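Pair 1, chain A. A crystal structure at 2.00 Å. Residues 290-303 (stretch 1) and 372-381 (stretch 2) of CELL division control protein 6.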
# COMPACT_ATOMS: atom_id res chain seq x y z
N GLU A 290 9.28 -28.30 -16.08
CA GLU A 290 8.76 -27.03 -15.56
C GLU A 290 9.71 -25.90 -15.91
O GLU A 290 9.27 -24.79 -16.22
CB GLU A 290 8.55 -27.11 -14.05
CG GLU A 290 7.93 -25.84 -13.43
CD GLU A 290 7.41 -26.07 -12.03
OE1 GLU A 290 7.11 -25.08 -11.32
OE2 GLU A 290 7.29 -27.23 -11.57
N LYS A 291 11.04 -26.11 -15.86
CA LYS A 291 12.02 -25.20 -16.40
C LYS A 291 11.83 -24.94 -17.88
O LYS A 291 11.83 -23.80 -18.35
CB LYS A 291 13.51 -25.63 -16.24
CG LYS A 291 13.96 -25.67 -14.77
CD LYS A 291 15.47 -25.89 -14.79
CE LYS A 291 16.18 -25.72 -13.48
NZ LYS A 291 15.98 -26.88 -12.56
N LEU A 292 11.64 -25.97 -18.68
CA LEU A 292 11.42 -25.88 -20.10
C LEU A 292 10.11 -25.12 -20.36
O LEU A 292 10.07 -24.30 -21.28
CB LEU A 292 11.32 -27.30 -20.74
CG LEU A 292 12.68 -28.08 -20.73
CD1 LEU A 292 12.46 -29.55 -21.14
CD2 LEU A 292 13.67 -27.41 -21.66
N PHE A 293 9.08 -25.42 -19.60
CA PHE A 293 7.81 -24.71 -19.77
C PHE A 293 8.00 -23.21 -19.36
O PHE A 293 7.49 -22.38 -20.10
CB PHE A 293 6.78 -25.32 -18.84
CG PHE A 293 5.38 -24.82 -19.14
CD1 PHE A 293 4.85 -24.90 -20.40
CD2 PHE A 293 4.65 -24.26 -18.10
CE1 PHE A 293 3.56 -24.44 -20.67
CE2 PHE A 293 3.35 -23.80 -18.36
CZ PHE A 293 2.82 -23.88 -19.64
N LEU A 294 8.75 -22.93 -18.30
CA LEU A 294 8.97 -21.52 -17.95
C LEU A 294 9.77 -20.84 -19.03
O LEU A 294 9.39 -19.76 -19.56
CB LEU A 294 9.67 -21.43 -16.59
CG LEU A 294 10.06 -20.00 -16.15
CD1 LEU A 294 8.80 -19.13 -15.99
CD2 LEU A 294 10.82 -20.08 -14.83
N LEU A 295 10.83 -21.54 -19.55
CA LEU A 295 11.52 -21.01 -20.72
C LEU A 295 10.57 -20.74 -21.86
O LEU A 295 10.68 -19.71 -22.57
CB LEU A 295 12.66 -21.94 -21.24
CG LEU A 295 13.46 -21.46 -22.43
CD1 LEU A 295 14.00 -20.03 -22.18
CD2 LEU A 295 14.69 -22.37 -22.62
N ALA A 296 9.59 -21.62 -22.09
CA ALA A 296 8.69 -21.42 -23.20
C ALA A 296 7.84 -20.11 -22.99
O ALA A 296 7.37 -19.51 -23.96
CB ALA A 296 7.68 -22.57 -23.24
N ILE A 297 7.32 -19.95 -21.80
CA ILE A 297 6.49 -18.76 -21.46
C ILE A 297 7.35 -17.53 -21.69
O ILE A 297 6.95 -16.56 -22.32
CB ILE A 297 6.04 -18.87 -20.00
CG1 ILE A 297 5.02 -20.02 -19.81
CG2 ILE A 297 5.42 -17.54 -19.52
CD1 ILE A 297 4.79 -20.33 -18.33
N VAL A 298 8.57 -17.49 -21.20
CA VAL A 298 9.54 -16.46 -21.47
C VAL A 298 9.70 -16.19 -22.95
O VAL A 298 9.69 -15.00 -23.38
CB VAL A 298 10.91 -16.74 -20.84
CG1 VAL A 298 11.94 -15.71 -21.37
CG2 VAL A 298 10.88 -16.71 -19.32
N ARG A 299 9.86 -17.21 -23.80
CA ARG A 299 9.98 -17.01 -25.24
C ARG A 299 8.74 -16.49 -25.93
O ARG A 299 8.81 -15.56 -26.81
CB ARG A 299 10.44 -18.31 -25.99
CG ARG A 299 11.89 -18.60 -25.62
CD ARG A 299 12.62 -19.50 -26.61
NE ARG A 299 13.96 -19.81 -26.08
CZ ARG A 299 14.71 -20.80 -26.56
NH1 ARG A 299 14.25 -21.55 -27.55
NH2 ARG A 299 15.91 -21.02 -26.02
N SER A 300 7.55 -16.91 -25.56
CA SER A 300 6.34 -16.40 -26.16
C SER A 300 6.17 -14.88 -25.77
O SER A 300 5.58 -14.18 -26.58
CB SER A 300 5.07 -17.07 -25.69
OG SER A 300 5.19 -18.49 -25.80
N LEU A 301 6.49 -14.55 -24.54
CA LEU A 301 6.28 -13.17 -24.05
C LEU A 301 7.27 -12.22 -24.70
O LEU A 301 6.91 -11.10 -25.09
CB LEU A 301 6.44 -13.14 -22.52
CG LEU A 301 5.26 -13.60 -21.68
CD1 LEU A 301 5.70 -13.74 -20.23
CD2 LEU A 301 4.05 -12.63 -21.80
N LYS A 302 8.51 -12.65 -24.96
CA LYS A 302 9.46 -11.92 -25.76
C LYS A 302 8.97 -11.63 -27.16
O LYS A 302 9.23 -10.55 -27.69
CB LYS A 302 10.82 -12.64 -25.84
CG LYS A 302 11.66 -12.41 -24.61
CD LYS A 302 12.70 -13.49 -24.42
CE LYS A 302 14.08 -12.91 -24.12
NZ LYS A 302 14.76 -12.59 -25.42
N ILE A 303 8.30 -12.58 -27.78
CA ILE A 303 7.72 -12.45 -29.11
C ILE A 303 6.47 -11.58 -29.06
O ILE A 303 6.24 -10.78 -29.97
CB ILE A 303 7.35 -13.84 -29.67
CG1 ILE A 303 8.65 -14.59 -30.03
CG2 ILE A 303 6.43 -13.82 -30.87
CD1 ILE A 303 8.47 -16.10 -30.07
N PRO A 372 12.92 -8.91 -15.61
CA PRO A 372 13.19 -8.57 -17.00
C PRO A 372 13.49 -9.89 -17.74
O PRO A 372 14.11 -10.76 -17.12
CB PRO A 372 14.39 -7.66 -16.92
CG PRO A 372 14.25 -7.00 -15.57
CD PRO A 372 13.78 -8.14 -14.67
N LEU A 373 12.94 -10.08 -18.91
CA LEU A 373 13.01 -11.39 -19.58
C LEU A 373 14.37 -11.80 -20.12
O LEU A 373 14.70 -13.02 -20.13
CB LEU A 373 11.98 -11.41 -20.69
CG LEU A 373 10.53 -11.18 -20.25
CD1 LEU A 373 9.63 -11.23 -21.46
CD2 LEU A 373 10.13 -12.20 -19.19
N ASP A 374 15.26 -10.84 -20.39
CA ASP A 374 16.56 -11.19 -20.97
C ASP A 374 17.41 -11.87 -19.91
O ASP A 374 17.92 -12.98 -20.16
CB ASP A 374 17.34 -10.03 -21.62
CG ASP A 374 16.68 -9.64 -22.92
OD1 ASP A 374 15.72 -10.30 -23.37
OD2 ASP A 374 17.12 -8.65 -23.54
N THR A 375 17.29 -11.40 -18.68
CA THR A 375 18.07 -11.97 -17.60
C THR A 375 17.44 -13.26 -17.05
O THR A 375 18.17 -14.21 -16.76
CB THR A 375 18.26 -10.90 -16.51
OG1 THR A 375 19.32 -10.02 -16.98
CG2 THR A 375 18.68 -11.46 -15.18
N LEU A 376 16.11 -13.34 -17.08
CA LEU A 376 15.45 -14.57 -16.62
C LEU A 376 15.80 -15.70 -17.59
O LEU A 376 15.99 -16.85 -17.22
CB LEU A 376 13.94 -14.32 -16.59
CG LEU A 376 13.09 -15.53 -16.19
CD1 LEU A 376 13.67 -16.15 -14.91
CD2 LEU A 376 11.63 -15.20 -15.98
N GLU A 377 15.59 -15.42 -18.86
CA GLU A 377 15.92 -16.25 -19.98
C GLU A 377 17.35 -16.77 -19.94
O GLU A 377 17.52 -18.01 -20.04
CB GLU A 377 15.71 -15.57 -21.35
CG GLU A 377 15.92 -16.63 -22.45
CD GLU A 377 15.76 -16.10 -23.84
OE1 GLU A 377 15.33 -16.82 -24.75
OE2 GLU A 377 16.06 -14.91 -24.09
N ALA A 378 18.34 -15.97 -19.60
CA ALA A 378 19.71 -16.41 -19.43
C ALA A 378 19.88 -17.35 -18.25
O ALA A 378 20.72 -18.27 -18.32
CB ALA A 378 20.67 -15.20 -19.29
N VAL A 379 19.28 -17.05 -17.10
CA VAL A 379 19.47 -17.89 -15.93
C VAL A 379 18.79 -19.26 -16.11
O VAL A 379 19.42 -20.28 -15.78
CB VAL A 379 18.94 -17.27 -14.63
CG1 VAL A 379 19.08 -18.24 -13.48
CG2 VAL A 379 19.69 -15.97 -14.31
N ILE A 380 17.62 -19.25 -16.72
CA ILE A 380 16.89 -20.51 -16.89
C ILE A 380 17.60 -21.38 -17.92
O ILE A 380 17.80 -22.59 -17.70
CB ILE A 380 15.43 -20.33 -17.33
CG1 ILE A 380 14.73 -19.28 -16.46
CG2 ILE A 380 14.68 -21.67 -17.10
CD1 ILE A 380 13.32 -18.97 -16.97
N THR A 381 18.04 -20.77 -19.00
CA THR A 381 18.82 -21.47 -20.03
C THR A 381 20.09 -22.08 -19.48
O THR A 381 20.44 -23.26 -19.76
CB THR A 381 19.13 -20.48 -21.16
OG1 THR A 381 17.89 -20.20 -21.85
CG2 THR A 381 20.08 -21.00 -22.23

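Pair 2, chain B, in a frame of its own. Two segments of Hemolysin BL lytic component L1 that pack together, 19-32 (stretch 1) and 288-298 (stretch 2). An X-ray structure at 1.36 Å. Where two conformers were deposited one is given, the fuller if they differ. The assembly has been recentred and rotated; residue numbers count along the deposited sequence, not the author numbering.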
# COMPACT_ATOMS: atom_id res chain seq x y z
N SER B 19 -3.25 2.51 2.42
CA SER B 19 -4.00 1.32 1.97
C SER B 19 -3.10 0.40 1.15
O SER B 19 -3.25 -0.82 1.25
CB SER B 19 -5.26 1.70 1.23
OG SER B 19 -5.00 2.00 -0.15
N HIS B 20 -2.22 0.96 0.32
CA HIS B 20 -1.33 0.12 -0.49
C HIS B 20 -0.28 -0.53 0.41
O HIS B 20 0.11 -1.66 0.13
CB HIS B 20 -0.66 0.89 -1.61
CG HIS B 20 -1.61 1.62 -2.50
ND1 HIS B 20 -2.78 1.05 -2.93
CD2 HIS B 20 -1.53 2.86 -3.05
CE1 HIS B 20 -3.42 1.94 -3.70
NE2 HIS B 20 -2.65 3.03 -3.80
N ILE B 21 0.22 0.20 1.41
CA ILE B 21 1.21 -0.37 2.35
C ILE B 21 0.58 -1.56 3.07
O ILE B 21 1.24 -2.57 3.20
CB ILE B 21 1.71 0.70 3.36
CG1 ILE B 21 2.60 1.71 2.64
CG2 ILE B 21 2.45 0.10 4.52
CD1 ILE B 21 2.89 2.93 3.47
N LEU B 22 -0.63 -1.43 3.55
CA LEU B 22 -1.32 -2.56 4.23
C LEU B 22 -1.39 -3.77 3.30
O LEU B 22 -1.04 -4.91 3.75
CB LEU B 22 -2.71 -2.13 4.69
CG LEU B 22 -3.54 -3.27 5.31
CD1 LEU B 22 -2.91 -3.72 6.61
CD2 LEU B 22 -4.96 -2.81 5.53
N VAL B 23 -1.81 -3.55 2.07
CA VAL B 23 -2.00 -4.68 1.11
C VAL B 23 -0.63 -5.31 0.82
O VAL B 23 -0.53 -6.55 0.84
CB VAL B 23 -2.71 -4.21 -0.15
CG1 VAL B 23 -2.61 -5.23 -1.25
CG2 VAL B 23 -4.13 -3.76 0.18
N MET B 24 0.40 -4.52 0.58
CA MET B 24 1.75 -5.07 0.33
C MET B 24 2.23 -5.82 1.55
O MET B 24 2.84 -6.91 1.37
CB MET B 24 2.78 -3.99 0.05
CG MET B 24 2.58 -3.36 -1.26
SD MET B 24 2.85 -4.41 -2.67
CE MET B 24 4.57 -4.89 -2.49
N ASP B 25 2.01 -5.29 2.75
CA ASP B 25 2.47 -6.01 3.97
C ASP B 25 1.82 -7.39 4.03
O ASP B 25 2.50 -8.36 4.34
CB ASP B 25 2.15 -5.23 5.24
CG ASP B 25 3.11 -4.10 5.59
OD1 ASP B 25 4.19 -4.00 4.98
OD2 ASP B 25 2.75 -3.33 6.50
N LEU B 26 0.51 -7.47 3.79
CA LEU B 26 -0.24 -8.75 3.84
C LEU B 26 0.37 -9.73 2.84
O LEU B 26 0.72 -10.86 3.21
CB LEU B 26 -1.72 -8.56 3.52
CG LEU B 26 -2.60 -8.04 4.65
CD1 LEU B 26 -3.92 -8.79 4.67
CD2 LEU B 26 -1.92 -8.16 5.99
N TYR B 27 0.47 -9.33 1.58
CA TYR B 27 0.97 -10.22 0.52
C TYR B 27 2.40 -10.62 0.86
O TYR B 27 2.74 -11.82 0.75
CB TYR B 27 0.97 -9.51 -0.84
CG TYR B 27 -0.38 -9.31 -1.45
CD1 TYR B 27 -1.42 -10.20 -1.26
CD2 TYR B 27 -0.62 -8.21 -2.28
CE1 TYR B 27 -2.67 -9.99 -1.83
CE2 TYR B 27 -1.86 -7.99 -2.85
CZ TYR B 27 -2.89 -8.89 -2.65
OH TYR B 27 -4.10 -8.66 -3.24
N ALA B 28 3.26 -9.70 1.28
CA ALA B 28 4.66 -10.06 1.57
C ALA B 28 4.71 -11.08 2.70
O ALA B 28 5.47 -12.08 2.64
CB ALA B 28 5.44 -8.82 1.91
N LYS B 29 3.95 -10.85 3.74
CA LYS B 29 4.01 -11.75 4.91
C LYS B 29 3.48 -13.13 4.50
O LYS B 29 3.96 -14.17 5.01
CB LYS B 29 3.23 -11.14 6.06
CG LYS B 29 3.96 -9.99 6.71
CD LYS B 29 3.08 -9.12 7.57
CE LYS B 29 3.81 -7.93 8.16
NZ LYS B 29 4.63 -8.34 9.33
N THR B 30 2.50 -13.18 3.64
CA THR B 30 1.90 -14.43 3.18
C THR B 30 2.96 -15.20 2.38
O THR B 30 3.17 -16.42 2.60
CB THR B 30 0.61 -14.22 2.40
OG1 THR B 30 -0.29 -13.46 3.20
CG2 THR B 30 -0.00 -15.56 2.07
N MET B 31 3.64 -14.50 1.47
CA MET B 31 4.68 -15.14 0.62
C MET B 31 5.76 -15.74 1.51
O MET B 31 6.18 -16.86 1.25
CB MET B 31 5.30 -14.13 -0.34
CG MET B 31 4.40 -13.76 -1.49
SD MET B 31 3.44 -15.11 -2.18
CE MET B 31 4.77 -16.02 -2.98
N ILE B 32 6.23 -14.99 2.51
CA ILE B 32 7.34 -15.41 3.41
C ILE B 32 6.94 -16.70 4.13
O ILE B 32 7.81 -17.55 4.40
CB ILE B 32 7.74 -14.25 4.35
CG1 ILE B 32 8.46 -13.18 3.53
CG2 ILE B 32 8.57 -14.75 5.54
CD1 ILE B 32 8.60 -11.88 4.23
N GLU B 288 -1.36 -16.18 -7.99
CA GLU B 288 -2.28 -15.05 -7.90
C GLU B 288 -1.62 -13.92 -7.09
O GLU B 288 -1.65 -12.75 -7.51
CB GLU B 288 -3.62 -15.48 -7.33
CG GLU B 288 -4.37 -16.45 -8.23
CD GLU B 288 -4.54 -15.87 -9.65
OE1 GLU B 288 -5.09 -14.75 -9.80
OE2 GLU B 288 -3.99 -16.47 -10.60
N THR B 289 -1.06 -14.26 -5.95
CA THR B 289 -0.44 -13.26 -5.08
C THR B 289 0.71 -12.59 -5.81
O THR B 289 0.91 -11.38 -5.66
CB THR B 289 -0.01 -13.87 -3.75
OG1 THR B 289 -1.18 -14.35 -3.10
CG2 THR B 289 0.71 -12.84 -2.91
N LEU B 290 1.53 -13.33 -6.55
CA LEU B 290 2.70 -12.67 -7.19
C LEU B 290 2.22 -11.62 -8.19
O LEU B 290 2.95 -10.63 -8.33
CB LEU B 290 3.56 -13.69 -7.90
CG LEU B 290 4.33 -14.66 -7.01
CD1 LEU B 290 5.19 -15.60 -7.84
CD2 LEU B 290 5.15 -13.98 -5.96
N ALA B 291 1.13 -11.85 -8.90
CA ALA B 291 0.56 -10.86 -9.84
C ALA B 291 -0.03 -9.68 -9.05
O ALA B 291 0.27 -8.54 -9.40
CB ALA B 291 -0.48 -11.46 -10.74
N TYR B 292 -0.76 -9.95 -7.97
CA TYR B 292 -1.34 -8.88 -7.13
C TYR B 292 -0.21 -8.00 -6.57
O TYR B 292 -0.41 -6.76 -6.43
CB TYR B 292 -2.21 -9.48 -6.03
CG TYR B 292 -3.42 -10.22 -6.52
CD1 TYR B 292 -4.05 -9.92 -7.73
CD2 TYR B 292 -4.05 -11.12 -5.70
CE1 TYR B 292 -5.18 -10.60 -8.15
CE2 TYR B 292 -5.18 -11.81 -6.11
CZ TYR B 292 -5.77 -11.54 -7.33
OH TYR B 292 -6.88 -12.30 -7.69
N LEU B 293 0.93 -8.57 -6.22
CA LEU B 293 2.08 -7.80 -5.69
C LEU B 293 2.52 -6.76 -6.72
O LEU B 293 2.66 -5.58 -6.33
CB LEU B 293 3.25 -8.70 -5.31
CG LEU B 293 3.20 -9.31 -3.92
CD1 LEU B 293 4.13 -10.52 -3.81
CD2 LEU B 293 3.60 -8.27 -2.88
N TYR B 294 2.79 -7.13 -7.97
CA TYR B 294 3.32 -6.10 -8.89
C TYR B 294 2.19 -5.10 -9.18
O TYR B 294 2.49 -3.90 -9.36
CB TYR B 294 4.02 -6.68 -10.12
CG TYR B 294 3.15 -7.18 -11.23
CD1 TYR B 294 2.47 -6.32 -12.07
CD2 TYR B 294 3.09 -8.54 -11.56
CE1 TYR B 294 1.69 -6.79 -13.11
CE2 TYR B 294 2.32 -9.01 -12.61
CZ TYR B 294 1.60 -8.14 -13.39
OH TYR B 294 0.85 -8.61 -14.44
N GLN B 295 0.93 -5.52 -9.18
CA GLN B 295 -0.21 -4.62 -9.45
C GLN B 295 -0.31 -3.57 -8.34
O GLN B 295 -0.61 -2.40 -8.61
CB GLN B 295 -1.53 -5.36 -9.57
CG GLN B 295 -1.56 -6.30 -10.75
CD GLN B 295 -2.73 -7.26 -10.62
OE1 GLN B 295 -3.58 -7.19 -9.71
NE2 GLN B 295 -2.81 -8.14 -11.57
N THR B 296 -0.09 -4.00 -7.10
CA THR B 296 -0.18 -3.12 -5.92
C THR B 296 0.98 -2.13 -5.94
O THR B 296 0.78 -0.93 -5.61
CB THR B 296 -0.25 -3.91 -4.62
OG1 THR B 296 -1.34 -4.82 -4.69
CG2 THR B 296 -0.46 -2.98 -3.46
N VAL B 297 2.19 -2.55 -6.30
CA VAL B 297 3.31 -1.59 -6.42
C VAL B 297 2.96 -0.59 -7.52
O VAL B 297 3.29 0.61 -7.36
CB VAL B 297 4.65 -2.29 -6.68
CG1 VAL B 297 5.75 -1.29 -7.08
CG2 VAL B 297 5.06 -3.06 -5.45
N ASP B 298 2.37 -0.98 -8.63
CA ASP B 298 1.94 -0.01 -9.66
C ASP B 298 0.99 1.04 -9.05
O ASP B 298 1.12 2.26 -9.38
CB ASP B 298 1.32 -0.69 -10.87
CG ASP B 298 2.29 -1.31 -11.88
OD1 ASP B 298 3.42 -0.80 -12.01
OD2 ASP B 298 1.91 -2.32 -12.54

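Both pairs consist of two helices that run nearly antiparallel, with axes at 154° and 10.0 Å closest approach in pair 1, and 159° and 9.8 Å in pair 2. The central 14 residues superpose to 0.2 Å, so the backbones pose one packing problem and the side chains answer it differently.

The central knob is Val A298 in pair 1 and Tyr B27 in pair 2. Val A298, short and branched at CB, fills its hole among Leu A373, Leu A376, Glu A377 and Ile A380 with two methyls, Val A298 CG2 lying 3.7 Å from Leu A376 CD2. Tyr B27 reaches much further: Tyr B27 CB packs 3.6 Å from Leu B293 CD2, and Tyr B27 CZ lies 3.5 Å from CB of Tyr B292, the match of Leu A376. The two tyrosine rings are near parallel but slid apart, with little overlap.

The position across from it varies the other way: Ile A380 is the longer partner of the small Val A298, and Thr B296 the shorter partner of the large Tyr B27. Ile A380 CD1 extends to 3.5 Å from Leu A294 CD2 and 4.1 Å from Val A298 CG2. Thr B296 sits among His B20, Val B23, Met B24 and Tyr B27, its OG1 at the edge of the Tyr B27 ring. The hydroxyl is tolerable in this buried site because Thr B296 OG1 donates to Tyr B292 O (2.8 Å).

Leu A294 and Val B23 both point inward; Val B23 CG1 is 3.7 Å from Thr B296 OG1. Lys A291 and His B20 also start toward the partner, touching Ile A380 and Thr B296.

Leu A373 matches Thr B289. Leu A373 CD1 packs 3.9 Å from Leu A301 CB and 3.9 Å from Lys A302 CG; the shorter Thr B289 touches Tyr B27 and Met B31 with its CG2, and its OG1 is hydrogen-bonded elsewhere in the structure. Thr B30, matching Leu A301, makes no contact across; Thr B30 OG1 donates to Leu B26 O (2.8 Å).

The sharpest contrast is along one flank. Glu A377, partly exposed, is a knob among Leu A295, Val A298, Arg A299 and Lys A302. Glu A377 CG packs 3.9 Å from Leu A295 CD1, while its carboxylate forms salt bridges with Arg A299 and Lys A302; Lys A302 also pairs with Asp A374. The matching Leu B293, Ala B28, Met B31 and Leu B290 are buried and apolar, Met B31 CE lying 3.6 Å from Leu B290 CD2.

Leu A295 matches Met B24. Met B24 CE lies 3.5 Å from Leu B293 CD2 and 3.5 Å from Val B297 CG2.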